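Side-chain contact in mitochondrial import inner membrane translocase subunit TIM8 (Saccharomyces cerevisiae, PDB 3CJH), which takes part, as an intermembrane-space chaperone, in inserting some multi-pass proteins into the mitochondrial inner membrane and passing beta-barrel precursors to the outer-membrane sorting machinery: residues Asn44-Asn47 against Arg48-Thr52. Sequence-based numbering, arbitrary orientation.
Sequences NCVN and RFLDT
Arg-48 N donates to Asn-44 O at 2.8 Å in a nearly straight bond (168°), and Asp-51 N bonds to Asn-47 O at 2.9 Å; Phe-49 N to Cys-45 O and Leu-50 N to Val-46 O complete this run of i to i+4 helical bonds. The Arg-48 chain folds back at chi2 (49°) and chi3 (66°), so that Asn-44 O lies 4.1 Å off one guanidinium face, displaced toward its rim, and NH1 comes within 3.9 Å of Asn-47 CB. Asp-51 meets the guanidinium edge in plane: NH1 and OD2 form a salt bridge at 2.7 Å, though the hydrogen bond within it is weak, its N-H pointing poorly at OD2. Replacing Asp-51 by alanine is likely to leave the bent Arg-48 side chain without its carboxylate mate and freer to turn, and a basic side chain on the chain of another protein without its salt bridge to OD1. Thr-52 OG1 and N grip Arg-48 O from opposite faces of its plane. Val-46 CG1 packs 4.2 Å from Leu-50 CD1, one turn along the helix. Cys-45, last cysteine of the twin CX3C motif, is disulfide-bonded to Cys-21 and ties helix 36-62 to helix 7-25, whose Ile-20 and Phe-17 receive Phe-49 and Leu-50, while chains of other proteins in the six-chain assembly also pack here, one meeting the ring of Phe-49 with an aromatic side chain.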
loop_
_atom_site.group_PDB
_atom_site.type_symbol
_atom_site.label_atom_id
_atom_site.label_comp_id
_atom_site.label_asym_id
_atom_site.label_seq_id
_atom_site.Cartn_x
_atom_site.Cartn_y
_atom_site.Cartn_z
ATOM N N ASN B 44 19.553 1.948 -10.352
ATOM C CA ASN B 44 18.632 2.109 -11.499
ATOM C C ASN B 44 17.220 2.502 -11.042
ATOM O O ASN B 44 16.640 3.442 -11.549
ATOM C CB ASN B 44 18.468 0.787 -12.250
ATOM C CG ASN B 44 19.695 0.366 -13.019
ATOM O OD1 ASN B 44 20.650 1.139 -13.216
ATOM N ND2 ASN B 44 19.676 -0.890 -13.467
ATOM N N CYS B 45 16.667 1.750 -10.096
ATOM C CA CYS B 45 15.304 2.009 -9.560
ATOM C C CYS B 45 15.105 3.494 -9.146
ATOM O O CYS B 45 14.169 4.150 -9.616
ATOM C CB CYS B 45 15.011 1.056 -8.385
ATOM S SG CYS B 45 13.380 1.172 -7.585
ATOM N N VAL B 46 16.007 4.017 -8.311
ATOM C CA VAL B 46 15.983 5.433 -7.908
ATOM C C VAL B 46 16.015 6.392 -9.125
ATOM O O VAL B 46 15.232 7.351 -9.198
ATOM C CB VAL B 46 17.206 5.848 -7.039
ATOM C CG1 VAL B 46 16.862 7.075 -6.193
ATOM C CG2 VAL B 46 17.695 4.724 -6.169
ATOM N N ASN B 47 16.941 6.144 -10.052
ATOM C CA ASN B 47 17.136 7.015 -11.212
ATOM C C ASN B 47 15.909 7.031 -12.115
ATOM O O ASN B 47 15.390 8.081 -12.505
ATOM C CB ASN B 47 18.351 6.547 -12.027
ATOM C CG ASN B 47 19.639 7.135 -11.521
ATOM O OD1 ASN B 47 19.850 8.331 -11.642
ATOM N ND2 ASN B 47 20.502 6.309 -10.952
ATOM N N ARG B 48 15.478 5.828 -12.451
ATOM C CA ARG B 48 14.275 5.591 -13.234
ATOM C C ARG B 48 13.045 6.247 -12.575
ATOM O O ARG B 48 12.177 6.814 -13.247
ATOM C CB ARG B 48 14.073 4.072 -13.378
ATOM C CG ARG B 48 13.728 3.602 -14.753
ATOM C CD ARG B 48 14.668 4.167 -15.854
ATOM N NE ARG B 48 16.047 3.702 -15.749
ATOM C CZ ARG B 48 17.132 4.476 -15.629
ATOM N NH1 ARG B 48 17.056 5.807 -15.596
ATOM N NH2 ARG B 48 18.329 3.902 -15.561
ATOM N N PHE B 49 12.990 6.201 -11.249
ATOM C CA PHE B 49 11.899 6.857 -10.539
ATOM C C PHE B 49 11.933 8.384 -10.696
ATOM O O PHE B 49 10.911 9.006 -10.942
ATOM C CB PHE B 49 11.912 6.504 -9.061
ATOM C CG PHE B 49 10.563 6.408 -8.503
ATOM C CD1 PHE B 49 9.902 7.556 -8.081
ATOM C CD2 PHE B 49 9.895 5.170 -8.489
ATOM C CE1 PHE B 49 8.607 7.477 -7.598
ATOM C CE2 PHE B 49 8.607 5.075 -8.018
ATOM C CZ PHE B 49 7.953 6.238 -7.571
ATOM N N LEU B 50 13.119 8.972 -10.552
ATOM C CA LEU B 50 13.307 10.425 -10.720
ATOM C C LEU B 50 12.959 10.880 -12.128
ATOM O O LEU B 50 12.312 11.907 -12.305
ATOM C CB LEU B 50 14.754 10.817 -10.401
ATOM C CG LEU B 50 15.078 10.644 -8.918
ATOM C CD1 LEU B 50 16.570 10.459 -8.679
ATOM C CD2 LEU B 50 14.501 11.824 -8.111
ATOM N N ASP B 51 13.406 10.100 -13.114
ATOM C CA ASP B 51 13.097 10.336 -14.535
ATOM C C ASP B 51 11.579 10.385 -14.748
ATOM O O ASP B 51 11.065 11.276 -15.427
ATOM C CB ASP B 51 13.697 9.228 -15.428
ATOM C CG ASP B 51 15.228 9.305 -15.555
ATOM O OD1 ASP B 51 15.782 10.415 -15.719
ATOM O OD2 ASP B 51 15.897 8.246 -15.531
ATOM N N THR B 52 10.867 9.431 -14.144
ATOM C CA THR B 52 9.403 9.403 -14.198
ATOM C C THR B 52 8.790 10.697 -13.630
ATOM O O THR B 52 7.969 11.339 -14.266
ATOM C CB THR B 52 8.851 8.212 -13.421
ATOM O OG1 THR B 52 9.439 7.017 -13.915
ATOM C CG2 THR B 52 7.368 8.109 -13.587
#